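Local structure of leucine aminopeptidase 1 (Caenorhabditis elegans, 2HC9) at residues N89-Y94 with G397-P402; C132-K137 with I177-N182; T185-V190 with V206-E211; T356-A361 with A474-L479. The protein releases N-terminal amino acids, preferably leucine, from peptides using two zinc ions per subunit, and probably acts as a digestive enzyme. The protein carries 1 engineered substitution. All blocks are in the same frame, centred on the assembly; numbering follows the deposited sequence. Where two conformers were deposited one is given.

Contact 1: N89-Y94 with G397-P402; sequences NAHSIY and GDLVAP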
loop_
_atom_site.group_PDB
_atom_site.type_symbol
_atom_site.label_atom_id
_atom_site.label_comp_id
_atom_site.label_asym_id
_atom_site.label_seq_id
_atom_site.Cartn_x
_atom_site.Cartn_y
_atom_site.Cartn_z
ATOM N N ASN A 89 -31.615 24.098 11.121
ATOM C CA ASN A 89 -30.526 23.547 11.979
ATOM C C ASN A 89 -30.898 22.183 12.596
ATOM O O ASN A 89 -30.490 21.847 13.707
ATOM C CB ASN A 89 -30.138 24.535 13.089
ATOM C CG ASN A 89 -29.297 25.688 12.582
ATOM O OD1 ASN A 89 -29.543 26.846 12.922
ATOM N ND2 ASN A 89 -28.321 25.381 11.745
ATOM N N ALA A 90 -31.685 21.399 11.867
ATOM C CA ALA A 90 -32.232 20.163 12.442
ATOM C C ALA A 90 -31.139 19.188 12.817
ATOM O O ALA A 90 -31.270 18.477 13.807
ATOM C CB ALA A 90 -33.239 19.526 11.506
ATOM N N HIS A 91 -30.029 19.174 12.059
ATOM C CA HIS A 91 -28.895 18.316 12.433
ATOM C C HIS A 91 -28.366 18.531 13.841
ATOM O O HIS A 91 -27.860 17.582 14.440
ATOM C CB HIS A 91 -27.760 18.401 11.413
ATOM C CG HIS A 91 -28.201 18.057 10.039
ATOM N ND1 HIS A 91 -28.895 18.947 9.250
ATOM C CD2 HIS A 91 -28.130 16.901 9.336
ATOM C CE1 HIS A 91 -29.190 18.373 8.101
ATOM N NE2 HIS A 91 -28.743 17.134 8.126
ATOM N N SER A 92 -28.479 19.762 14.357
ATOM C CA SER A 92 -28.053 20.078 15.720
ATOM C C SER A 92 -28.857 19.308 16.760
ATOM O O SER A 92 -28.329 18.924 17.805
ATOM C CB SER A 92 -28.181 21.582 16.010
ATOM O OG SER A 92 -27.315 22.348 15.193
ATOM N N ILE A 93 -30.151 19.117 16.489
ATOM C CA ILE A 93 -30.983 18.277 17.397
ATOM C C ILE A 93 -30.437 16.855 17.431
ATOM O O ILE A 93 -30.168 16.313 18.486
ATOM C CB ILE A 93 -32.463 18.241 16.972
ATOM C CG1 ILE A 93 -33.059 19.661 17.075
ATOM C CG2 ILE A 93 -33.254 17.212 17.842
ATOM C CD1 ILE A 93 -34.446 19.769 16.458
ATOM N N TYR A 94 -30.230 16.273 16.258
ATOM C CA TYR A 94 -29.681 14.925 16.211
ATOM C C TYR A 94 -28.346 14.831 16.942
ATOM O O TYR A 94 -28.135 13.910 17.722
ATOM C CB TYR A 94 -29.510 14.469 14.773
ATOM C CG TYR A 94 -29.096 13.009 14.642
ATOM C CD1 TYR A 94 -30.057 12.000 14.594
ATOM C CD2 TYR A 94 -27.751 12.643 14.568
ATOM C CE1 TYR A 94 -29.694 10.659 14.427
ATOM C CE2 TYR A 94 -27.362 11.290 14.436
ATOM C CZ TYR A 94 -28.338 10.311 14.353
ATOM O OH TYR A 94 -27.973 8.982 14.192
ATOM N N GLY A 397 -34.630 19.013 6.192
ATOM C CA GLY A 397 -33.407 18.550 6.862
ATOM C C GLY A 397 -32.633 17.401 6.212
ATOM O O GLY A 397 -31.542 17.064 6.681
ATOM N N ASP A 398 -33.166 16.827 5.125
ATOM C CA ASP A 398 -32.442 15.823 4.327
ATOM C C ASP A 398 -31.724 16.648 3.236
ATOM O O ASP A 398 -32.249 16.839 2.149
ATOM C CB ASP A 398 -33.424 14.835 3.668
ATOM C CG ASP A 398 -33.942 13.753 4.626
ATOM O OD1 ASP A 398 -33.553 13.721 5.829
ATOM O OD2 ASP A 398 -34.761 12.931 4.167
ATOM N N LEU A 399 -30.562 17.187 3.568
ATOM C CA LEU A 399 -29.891 18.186 2.708
ATOM C C LEU A 399 -29.493 17.629 1.361
ATOM O O LEU A 399 -29.187 16.433 1.237
ATOM C CB LEU A 399 -28.661 18.752 3.420
ATOM C CG LEU A 399 -28.996 19.599 4.661
ATOM C CD1 LEU A 399 -27.728 19.956 5.436
ATOM C CD2 LEU A 399 -29.682 20.880 4.195
ATOM N N VAL A 400 -29.524 18.496 0.346
ATOM C CA VAL A 400 -29.160 18.106 -1.029
ATOM C C VAL A 400 -28.266 19.219 -1.606
ATOM O O VAL A 400 -28.556 20.423 -1.407
ATOM C CB VAL A 400 -30.404 17.941 -1.912
ATOM C CG1 VAL A 400 -30.007 17.575 -3.345
ATOM C CG2 VAL A 400 -31.360 16.869 -1.335
ATOM N N ALA A 401 -27.186 18.811 -2.276
ATOM C CA ALA A 401 -26.287 19.726 -2.981
ATOM C C ALA A 401 -26.241 19.309 -4.448
ATOM O O ALA A 401 -26.428 18.118 -4.787
ATOM C CB ALA A 401 -24.844 19.660 -2.353
ATOM N N PRO A 402 -26.009 20.273 -5.348
ATOM C CA PRO A 402 -26.018 19.910 -6.750
ATOM C C PRO A 402 -24.685 19.367 -7.264
ATOM O O PRO A 402 -23.612 19.787 -6.814
ATOM C CB PRO A 402 -26.319 21.259 -7.450
ATOM C CG PRO A 402 -25.762 22.271 -6.567
ATOM C CD PRO A 402 -25.801 21.726 -5.156
HETATM O O HOH W 1 -28.954 15.498 5.770
#

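Contact 2: C132-K137 with I177-N182; sequences CKFSMK and IDTPAN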
loop_
_atom_site.group_PDB
_atom_site.type_symbol
_atom_site.label_atom_id
_atom_site.label_comp_id
_atom_site.label_asym_id
_atom_site.label_seq_id
_atom_site.Cartn_x
_atom_site.Cartn_y
_atom_site.Cartn_z
ATOM N N CYS A 132 -33.753 4.145 17.522
ATOM C CA CYS A 132 -33.316 3.099 16.581
ATOM C C CYS A 132 -34.098 1.823 16.878
ATOM O O CYS A 132 -34.024 1.287 17.985
ATOM C CB CYS A 132 -31.802 2.847 16.737
ATOM S SG CYS A 132 -30.829 4.359 16.585
ATOM N N LYS A 133 -34.841 1.336 15.895
ATOM C CA LYS A 133 -35.648 0.123 16.084
ATOM C C LYS A 133 -34.768 -1.097 16.277
ATOM O O LYS A 133 -35.085 -1.976 17.080
ATOM C CB LYS A 133 -36.587 -0.098 14.887
ATOM C CG LYS A 133 -37.717 0.910 14.821
ATOM C CD LYS A 133 -38.764 0.488 13.803
ATOM C CE LYS A 133 -39.978 1.437 13.860
ATOM N NZ LYS A 133 -41.125 0.767 13.153
ATOM N N PHE A 134 -33.669 -1.178 15.527
ATOM C CA PHE A 134 -33.015 -2.466 15.393
ATOM C C PHE A 134 -31.978 -2.762 16.482
ATOM O O PHE A 134 -31.024 -2.004 16.666
ATOM C CB PHE A 134 -32.382 -2.653 14.006
ATOM C CG PHE A 134 -31.917 -4.066 13.785
ATOM C CD1 PHE A 134 -32.829 -5.046 13.401
ATOM C CD2 PHE A 134 -30.600 -4.429 14.043
ATOM C CE1 PHE A 134 -32.417 -6.380 13.236
ATOM C CE2 PHE A 134 -30.192 -5.775 13.895
ATOM C CZ PHE A 134 -31.109 -6.720 13.476
ATOM N N SER A 135 -32.150 -3.880 17.188
ATOM C CA SER A 135 -31.085 -4.369 18.093
ATOM C C SER A 135 -31.198 -5.873 18.234
ATOM O O SER A 135 -32.297 -6.419 18.272
ATOM C CB SER A 135 -31.188 -3.728 19.488
ATOM O OG SER A 135 -30.175 -4.266 20.338
ATOM N N MET A 136 -30.053 -6.536 18.282
ATOM C CA MET A 136 -30.021 -7.940 18.642
ATOM C C MET A 136 -29.290 -8.198 19.942
ATOM O O MET A 136 -28.814 -9.321 20.192
ATOM C CB MET A 136 -29.427 -8.746 17.486
ATOM C CG MET A 136 -30.466 -8.921 16.396
ATOM S SD MET A 136 -29.746 -9.699 14.945
ATOM C CE MET A 136 -29.603 -11.397 15.515
ATOM N N LYS A 137 -29.216 -7.170 20.783
ATOM C CA LYS A 137 -28.720 -7.388 22.131
ATOM C C LYS A 137 -29.635 -8.372 22.896
ATOM O O LYS A 137 -30.855 -8.366 22.698
ATOM C CB LYS A 137 -28.550 -6.051 22.858
ATOM C CG LYS A 137 -27.205 -5.385 22.466
ATOM C CD LYS A 137 -26.988 -4.051 23.121
ATOM C CE LYS A 137 -25.713 -3.405 22.580
ATOM N NZ LYS A 137 -24.434 -4.100 23.002
ATOM N N ILE A 177 -31.917 -0.452 7.014
ATOM C CA ILE A 177 -30.482 -0.212 6.831
ATOM C C ILE A 177 -29.646 -0.903 7.904
ATOM O O ILE A 177 -28.622 -1.518 7.579
ATOM C CB ILE A 177 -30.194 1.308 6.779
ATOM C CG1 ILE A 177 -30.716 1.855 5.432
ATOM C CG2 ILE A 177 -28.665 1.634 7.004
ATOM C CD1 ILE A 177 -30.790 3.395 5.398
ATOM N N ASP A 178 -30.076 -0.826 9.171
ATOM C CA ASP A 178 -29.249 -1.340 10.298
ATOM C C ASP A 178 -29.247 -2.865 10.378
ATOM O O ASP A 178 -28.367 -3.436 11.002
ATOM C CB ASP A 178 -29.780 -0.824 11.645
ATOM C CG ASP A 178 -29.624 0.683 11.815
ATOM O OD1 ASP A 178 -28.822 1.296 11.075
ATOM O OD2 ASP A 178 -30.290 1.242 12.718
ATOM N N THR A 179 -30.256 -3.506 9.787
ATOM C CA THR A 179 -30.412 -4.968 9.884
ATOM C C THR A 179 -29.278 -5.621 9.066
ATOM O O THR A 179 -29.055 -5.262 7.922
ATOM C CB THR A 179 -31.804 -5.427 9.315
ATOM O OG1 THR A 179 -32.868 -4.736 10.006
ATOM C CG2 THR A 179 -32.008 -6.920 9.443
ATOM N N PRO A 180 -28.551 -6.577 9.664
ATOM C CA PRO A 180 -27.474 -7.218 8.905
ATOM C C PRO A 180 -28.030 -8.018 7.742
ATOM O O PRO A 180 -29.167 -8.464 7.795
ATOM C CB PRO A 180 -26.838 -8.169 9.914
ATOM C CG PRO A 180 -27.896 -8.427 10.948
ATOM C CD PRO A 180 -28.696 -7.130 11.025
ATOM N N ALA A 181 -27.233 -8.208 6.700
ATOM C CA ALA A 181 -27.751 -8.837 5.489
ATOM C C ALA A 181 -27.970 -10.345 5.589
ATOM O O ALA A 181 -28.641 -10.920 4.718
ATOM C CB ALA A 181 -26.832 -8.530 4.310
ATOM N N ASN A 182 -27.397 -11.005 6.604
ATOM C CA ASN A 182 -27.776 -12.411 6.848
ATOM C C ASN A 182 -29.239 -12.555 7.274
ATOM O O ASN A 182 -29.841 -13.630 7.187
ATOM C CB ASN A 182 -26.821 -13.143 7.798
ATOM C CG ASN A 182 -26.782 -12.532 9.170
ATOM O OD1 ASN A 182 -26.865 -11.306 9.319
ATOM N ND2 ASN A 182 -26.637 -13.373 10.189
HETATM O O HOH W 2 -32.818 0.699 13.522
#

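Contact 3: T185-V190 with V206-E211; sequences TTDALV and VIRGEE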
loop_
_atom_site.group_PDB
_atom_site.type_symbol
_atom_site.label_atom_id
_atom_site.label_comp_id
_atom_site.label_asym_id
_atom_site.label_seq_id
_atom_site.Cartn_x
_atom_site.Cartn_y
_atom_site.Cartn_z
ATOM N N THR A 185 -31.996 -10.346 3.677
ATOM C CA THR A 185 -31.575 -10.854 2.372
ATOM C C THR A 185 -32.369 -10.191 1.243
ATOM O O THR A 185 -33.308 -9.439 1.513
ATOM C CB THR A 185 -31.856 -12.378 2.318
ATOM O OG1 THR A 185 -33.260 -12.577 2.532
ATOM C CG2 THR A 185 -31.042 -13.131 3.420
ATOM N N THR A 186 -32.071 -10.523 -0.020
ATOM C CA THR A 186 -32.928 -10.010 -1.104
ATOM C C THR A 186 -34.380 -10.443 -0.896
ATOM O O THR A 186 -35.312 -9.638 -1.072
ATOM C CB THR A 186 -32.493 -10.462 -2.518
ATOM O OG1 THR A 186 -32.539 -11.889 -2.602
ATOM C CG2 THR A 186 -31.061 -9.967 -2.851
ATOM N N ASP A 187 -34.567 -11.714 -0.532
ATOM C CA ASP A 187 -35.922 -12.244 -0.251
ATOM C C ASP A 187 -36.624 -11.446 0.844
ATOM O O ASP A 187 -37.821 -11.121 0.737
ATOM C CB ASP A 187 -35.820 -13.706 0.205
ATOM C CG ASP A 187 -35.453 -14.671 -0.943
ATOM O OD1 ASP A 187 -35.492 -14.275 -2.119
ATOM O OD2 ASP A 187 -35.140 -15.840 -0.647
ATOM N N ALA A 188 -35.898 -11.166 1.924
ATOM C CA ALA A 188 -36.495 -10.445 3.048
ATOM C C ALA A 188 -36.847 -9.013 2.644
ATOM O O ALA A 188 -37.883 -8.499 3.043
ATOM C CB ALA A 188 -35.553 -10.429 4.221
ATOM N N LEU A 189 -35.986 -8.364 1.858
ATOM C CA LEU A 189 -36.313 -7.002 1.403
ATOM C C LEU A 189 -37.489 -6.969 0.394
ATOM O O LEU A 189 -38.335 -6.058 0.447
ATOM C CB LEU A 189 -35.064 -6.263 0.857
ATOM C CG LEU A 189 -35.278 -4.790 0.423
ATOM C CD1 LEU A 189 -35.911 -3.950 1.566
ATOM C CD2 LEU A 189 -33.938 -4.147 -0.029
ATOM N N VAL A 190 -37.564 -7.959 -0.501
ATOM C CA VAL A 190 -38.777 -8.119 -1.325
ATOM C C VAL A 190 -40.010 -8.212 -0.402
ATOM O O VAL A 190 -41.010 -7.498 -0.609
ATOM C CB VAL A 190 -38.699 -9.367 -2.240
ATOM C CG1 VAL A 190 -40.082 -9.677 -2.889
ATOM C CG2 VAL A 190 -37.634 -9.172 -3.339
ATOM N N VAL A 206 -43.513 -8.235 -9.003
ATOM C CA VAL A 206 -42.249 -8.799 -8.522
ATOM C C VAL A 206 -41.707 -9.658 -9.639
ATOM O O VAL A 206 -42.370 -10.593 -10.094
ATOM C CB VAL A 206 -42.437 -9.644 -7.225
ATOM C CG1 VAL A 206 -41.113 -10.336 -6.808
ATOM C CG2 VAL A 206 -42.949 -8.764 -6.090
ATOM N N ILE A 207 -40.503 -9.328 -10.101
ATOM C CA ILE A 207 -39.831 -10.110 -11.142
ATOM C C ILE A 207 -38.529 -10.593 -10.518
ATOM O O ILE A 207 -37.750 -9.793 -10.003
ATOM C CB ILE A 207 -39.541 -9.246 -12.400
ATOM C CG1 ILE A 207 -40.829 -8.572 -12.927
ATOM C CG2 ILE A 207 -38.882 -10.089 -13.501
ATOM C CD1 ILE A 207 -40.579 -7.569 -14.048
ATOM N N ARG A 208 -38.308 -11.896 -10.513
ATOM C CA ARG A 208 -37.344 -12.467 -9.576
ATOM C C ARG A 208 -36.484 -13.535 -10.259
ATOM O O ARG A 208 -37.003 -14.278 -11.072
ATOM C CB ARG A 208 -38.150 -13.078 -8.435
ATOM C CG ARG A 208 -37.353 -13.494 -7.301
ATOM C CD ARG A 208 -38.226 -13.611 -6.073
ATOM N NE ARG A 208 -37.435 -14.279 -5.055
ATOM C CZ ARG A 208 -37.424 -15.592 -4.873
ATOM N NH1 ARG A 208 -38.207 -16.364 -5.625
ATOM N NH2 ARG A 208 -36.660 -16.124 -3.929
ATOM N N GLY A 209 -35.183 -13.606 -9.937
ATOM C CA GLY A 209 -34.343 -14.739 -10.360
ATOM C C GLY A 209 -34.256 -14.827 -11.874
ATOM O O GLY A 209 -34.034 -13.799 -12.559
ATOM N N GLU A 210 -34.498 -16.029 -12.410
ATOM C CA GLU A 210 -34.394 -16.248 -13.859
ATOM C C GLU A 210 -35.416 -15.453 -14.673
ATOM O O GLU A 210 -35.185 -15.205 -15.856
ATOM C CB GLU A 210 -34.463 -17.743 -14.220
ATOM C CG GLU A 210 -33.358 -18.583 -13.578
ATOM C CD GLU A 210 -31.983 -18.146 -14.022
ATOM O OE1 GLU A 210 -31.741 -18.152 -15.249
ATOM O OE2 GLU A 210 -31.152 -17.798 -13.147
ATOM N N GLU A 211 -36.521 -15.040 -14.039
ATOM C CA GLU A 211 -37.505 -14.199 -14.739
ATOM C C GLU A 211 -36.885 -12.877 -15.149
ATOM O O GLU A 211 -37.243 -12.330 -16.173
ATOM C CB GLU A 211 -38.757 -13.911 -13.881
ATOM C CG GLU A 211 -39.436 -15.137 -13.275
ATOM C CD GLU A 211 -40.195 -14.828 -11.966
ATOM O OE1 GLU A 211 -40.457 -13.630 -11.617
ATOM O OE2 GLU A 211 -40.508 -15.810 -11.253
HETATM O O HOH W 3 -35.585 -12.318 -4.120
#

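Contact 4: T356-A361 with A474-L479; sequences TIFDMA and ALFSTL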
loop_
_atom_site.group_PDB
_atom_site.type_symbol
_atom_site.label_atom_id
_atom_site.label_comp_id
_atom_site.label_asym_id
_atom_site.label_seq_id
_atom_site.Cartn_x
_atom_site.Cartn_y
_atom_site.Cartn_z
ATOM N N THR A 356 -41.413 11.946 -14.659
ATOM C CA THR A 356 -40.472 12.436 -13.654
ATOM C C THR A 356 -39.865 11.189 -12.997
ATOM O O THR A 356 -40.583 10.384 -12.364
ATOM C CB THR A 356 -41.172 13.341 -12.595
ATOM O OG1 THR A 356 -41.875 14.401 -13.262
ATOM C CG2 THR A 356 -40.134 13.976 -11.649
ATOM N N ILE A 357 -38.555 11.011 -13.173
ATOM C CA ILE A 357 -37.879 9.793 -12.680
ATOM C C ILE A 357 -36.767 10.195 -11.711
ATOM O O ILE A 357 -35.812 10.886 -12.084
ATOM C CB ILE A 357 -37.291 8.936 -13.833
ATOM C CG1 ILE A 357 -38.398 8.543 -14.837
ATOM C CG2 ILE A 357 -36.524 7.698 -13.265
ATOM C CD1 ILE A 357 -37.866 7.924 -16.139
ATOM N N PHE A 358 -36.936 9.794 -10.453
ATOM C CA PHE A 358 -35.918 9.988 -9.417
ATOM C C PHE A 358 -35.263 8.656 -9.180
ATOM O O PHE A 358 -35.942 7.634 -9.087
ATOM C CB PHE A 358 -36.558 10.456 -8.092
ATOM C CG PHE A 358 -37.228 11.792 -8.177
ATOM C CD1 PHE A 358 -36.488 12.963 -8.002
ATOM C CD2 PHE A 358 -38.608 11.880 -8.364
ATOM C CE1 PHE A 358 -37.105 14.218 -8.042
ATOM C CE2 PHE A 358 -39.251 13.131 -8.414
ATOM C CZ PHE A 358 -38.487 14.308 -8.264
ATOM N N ASP A 359 -33.944 8.652 -9.043
ATOM C CA ASP A 359 -33.287 7.458 -8.531
ATOM C C ASP A 359 -32.429 7.880 -7.350
ATOM O O ASP A 359 -31.841 8.960 -7.363
ATOM C CB ASP A 359 -32.507 6.702 -9.642
ATOM C CG ASP A 359 -31.182 7.361 -9.994
ATOM O OD1 ASP A 359 -31.115 8.072 -11.023
ATOM O OD2 ASP A 359 -30.197 7.156 -9.243
ATOM N N MET A 360 -32.415 7.069 -6.298
ATOM C CA MET A 360 -31.665 7.426 -5.106
ATOM C C MET A 360 -30.876 6.203 -4.688
ATOM O O MET A 360 -31.400 5.082 -4.695
ATOM C CB MET A 360 -32.618 7.835 -3.985
ATOM C CG MET A 360 -31.894 8.339 -2.732
ATOM S SD MET A 360 -32.935 9.115 -1.462
ATOM C CE MET A 360 -33.875 7.711 -0.777
ATOM N N ALA A 361 -29.620 6.413 -4.315
ATOM C CA ALA A 361 -28.690 5.296 -4.143
ATOM C C ALA A 361 -27.567 5.696 -3.213
ATOM O O ALA A 361 -27.084 6.820 -3.266
ATOM C CB ALA A 361 -28.094 4.887 -5.473
ATOM N N ALA A 474 -38.218 12.236 4.531
ATOM C CA ALA A 474 -38.460 13.657 4.826
ATOM C C ALA A 474 -38.257 14.477 3.550
ATOM O O ALA A 474 -39.083 15.322 3.223
ATOM C CB ALA A 474 -37.563 14.155 5.965
ATOM N N LEU A 475 -37.165 14.223 2.830
ATOM C CA LEU A 475 -36.890 14.923 1.559
ATOM C C LEU A 475 -38.061 14.819 0.581
ATOM O O LEU A 475 -38.533 15.830 0.060
ATOM C CB LEU A 475 -35.656 14.309 0.871
ATOM C CG LEU A 475 -35.305 14.988 -0.455
ATOM C CD1 LEU A 475 -35.003 16.519 -0.261
ATOM C CD2 LEU A 475 -34.077 14.281 -1.051
ATOM N N PHE A 476 -38.530 13.599 0.319
ATOM C CA PHE A 476 -39.585 13.443 -0.678
ATOM C C PHE A 476 -40.962 13.864 -0.200
ATOM O O PHE A 476 -41.805 14.232 -0.996
ATOM C CB PHE A 476 -39.595 12.049 -1.295
ATOM C CG PHE A 476 -38.484 11.855 -2.279
ATOM C CD1 PHE A 476 -38.593 12.378 -3.562
ATOM C CD2 PHE A 476 -37.295 11.241 -1.894
ATOM C CE1 PHE A 476 -37.532 12.262 -4.482
ATOM C CE2 PHE A 476 -36.236 11.097 -2.807
ATOM C CZ PHE A 476 -36.356 11.618 -4.101
ATOM N N SER A 477 -41.173 13.824 1.106
ATOM C CA SER A 477 -42.406 14.379 1.667
ATOM C C SER A 477 -42.496 15.866 1.404
ATOM O O SER A 477 -43.552 16.355 1.029
ATOM C CB SER A 477 -42.470 14.117 3.172
ATOM O OG SER A 477 -42.709 12.741 3.348
ATOM N N THR A 478 -41.385 16.582 1.588
ATOM C CA THR A 478 -41.380 18.035 1.334
ATOM C C THR A 478 -41.365 18.317 -0.151
ATOM O O THR A 478 -42.039 19.235 -0.602
ATOM C CB THR A 478 -40.241 18.872 2.036
ATOM O OG1 THR A 478 -38.938 18.408 1.650
ATOM C CG2 THR A 478 -40.385 18.863 3.568
ATOM N N LEU A 479 -40.621 17.532 -0.921
ATOM C CA LEU A 479 -40.558 17.761 -2.377
ATOM C C LEU A 479 -41.905 17.526 -3.088
ATOM O O LEU A 479 -42.328 18.335 -3.947
ATOM C CB LEU A 479 -39.466 16.884 -3.020
ATOM C CG LEU A 479 -39.278 17.055 -4.543
ATOM C CD1 LEU A 479 -38.774 18.468 -4.832
ATOM C CD2 LEU A 479 -38.268 16.022 -5.039
#

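Contact 1: N89-Y94 with G397-P402
H91, in the first turn of helix 90-97, and L399, next to strand 400-402, make the apolar part of this contact: H91 CE1 lies 3.4 Å from L399 CD1, and the two side chains meet at a slant. The imidazole reaches across because CG of H91 sits beside its backbone N and anti to the carbonyl carbon (chi1 -57°). The polar part gathers round the same ring. H91 CE1 is 3.0 Å from G397 O; H91 NE2 is 3.2 Å from that oxygen too, but at an angle too poor for a hydrogen bond. NE2 is bonded instead to a water 2.9 Å away, which lies in the ring plane. The same water accepts from L399 N at 3.2 Å, so it bridges the imidazole to the backbone. The backbone itself sets a steric limit at G397, the first residue past helix 383-396, with phi 80°. A CB there would collide with the carbonyl O of the residue before it and would stand 3.6 Å from A90 CB. D398 anchors the turn from its far side through a salt bridge to R129 and bonds from G472 N and L475 N, while L409 of a second subunit packs on L399. Such a joint between a macro-like N-terminal domain and the zinc-bearing catalytic domain belongs to the two-domain build of M17 aminopeptidases.

Contact 2: C132-K137 with I177-N182
The irregular chain of 132-137 passes the C-terminal end of helix 157-178, where T179 is the first residue to leave helical angles, and comes closest at F134 and D178, CA to CA 6.4 Å. F134 carries the packing. With its CG anti to the backbone N (chi1 -170°), the phenyl ring extends over the turn, and T179 CA sits above one face, 3.9 Å from the ring centroid and 5° off the normal, a CH-pi contact. At one side of the ring T179 OG1 comes within 3.4 Å of F134 CD1; its polar partner is R175 O, one turn back in the helix. Farther out, P180 CD touches F134 CZ at 3.5 Å, the proline crossing the phenyl obliquely. At the base of the side chain F134 CB rests 4.0 Å from D178 CB. A water ties the backbone of F134 to the carboxylate of D178: it accepts from F134 N at 2.9 Å and donates to D178 OD2 at 2.7 Å. That carboxylate is gripped further, OD2 by a salt bridge to R467 and OD1 by G468 N, and R467 also bonds F134 O, so one arginine clamps both segments. Beyond the ring, S135 OG accepts from K137 N at 3.1 Å in an ST turn. M136 O bonds T327 of a third subunit, and N182 ND2 reaches I319 O of that subunit. An aromatic thus packs on the C-terminal end of the long helix that leads from the N-terminal into the catalytic domain, next to a subunit interface of the hexamer.

Contact 3: T185-V190 with V206-E211
D187 and R208 join helix 186-199 to strand 203-208 by a salt bridge, in an alpha/beta unit of the catalytic domain where the helix packs against a strand paired antiparallel with 232-238. R208 NH2 donates to D187 OD1 at 2.8 Å, nearly straight at 164°. The oxygen lies close to the guanidinium plane, whereas the donor comes to it from above the carboxylate, the two planes being 50° apart. The arginine reaches the helix with CG anti to the backbone N (chi1 -170°) and the chain extended to NE. A water closes a second path: it accepts from R208 NE at 2.9 Å and donates to D187 OD1 at 2.8 Å, so two donors grip that single oxygen. With an alanine at D187 the carboxylate is gone, and the guanidinium of R208 is likely to be left without its charge mate and free to turn, the water losing an acceptor. One helical turn on from D187, V190 meets V206 tip to tip, CG1 to CG1 4.1 Å; V190 also packs on A232, V234 and I304, and V206 on V234. At the helix start T185, the N-cap, accepts from A188 N through OG1 at 3.1 Å; T186 OG1 is bonded to P230 O and T229 OG1. Past the C-terminal end of the strand, E211, on the next helix, serves the backbone in two ways: its own N donates to R208 O at 3.1 Å, and its OE1 accepts from R208 N at 3.0 Å, met from above the carboxylate plane.

Contact 4: T356-A361 with A474-L479
L479, whose CD2 methyl touches the F358 ring, is fixed in helix 473-480 by the bond from L479 N to L475 O, 2.9 Å long; no hydrogen bond crosses between the two segments, which meet through buried apolar groups. F358 and F476 form a T-shaped pair, the edge of F476 turned to the face of F358, with ring centroids 5.2 Å apart and planes at 77°. The atom that does the pressing is F476 CE1, which stands above the F358 ring, offset toward its rim, 3.7 Å from CD1. Each phenyl has its CG anti to the carbonyl carbon, at chi1 -64° in F358, and they run past one another from opposite sides. L479 CD2 comes from the helix to the end of the F358 ring, 3.7 Å from CZ. Segment 356-361 runs roughly antiparallel to helical segment 474-479 (163°), the axes 12.6 Å apart at closest approach, and the three-layer alpha/beta/alpha build of the catalytic domain shows here: helix 473-480 lies on one face of the central sheet, while I357, D359 and A361 turn to helix 337-350 on the other. Replacing F358 by an alanine is likely to open a gap between sheet and helix, leaving the F476 edge without a face and the L479 methyl without its partner. M360 bends at chi3 to set SD beside the edge of F476, 4.1 Å from CE2, a Met-aromatic contact; its side chain is about 7 Å from that of the zinc ligand K252. On the opposite side of the strand, D359 gives OD1 to W453 NE1 and OD2 to H455 ND1.

In the fold
From the N terminus, helix 90-97 opens contact 1, which closes some 300 residues later at 397-402, tying the N-terminal domain to the catalytic one. Contacts 2 and 3 are nested within that loop and follow in series: contact 2 pins the chain after helix 120-128 to the end of helix 157-178, and contact 3, adjoining it in sequence, ties helix 186-199 to strand 203-208. Contact 4 opens at strand 356-361 inside the loop of contact 1 but closes beyond it, so the two cross. They also touch, through V400 on L475. Contacts 1, 3 and 4 all reach the catalytic sheet.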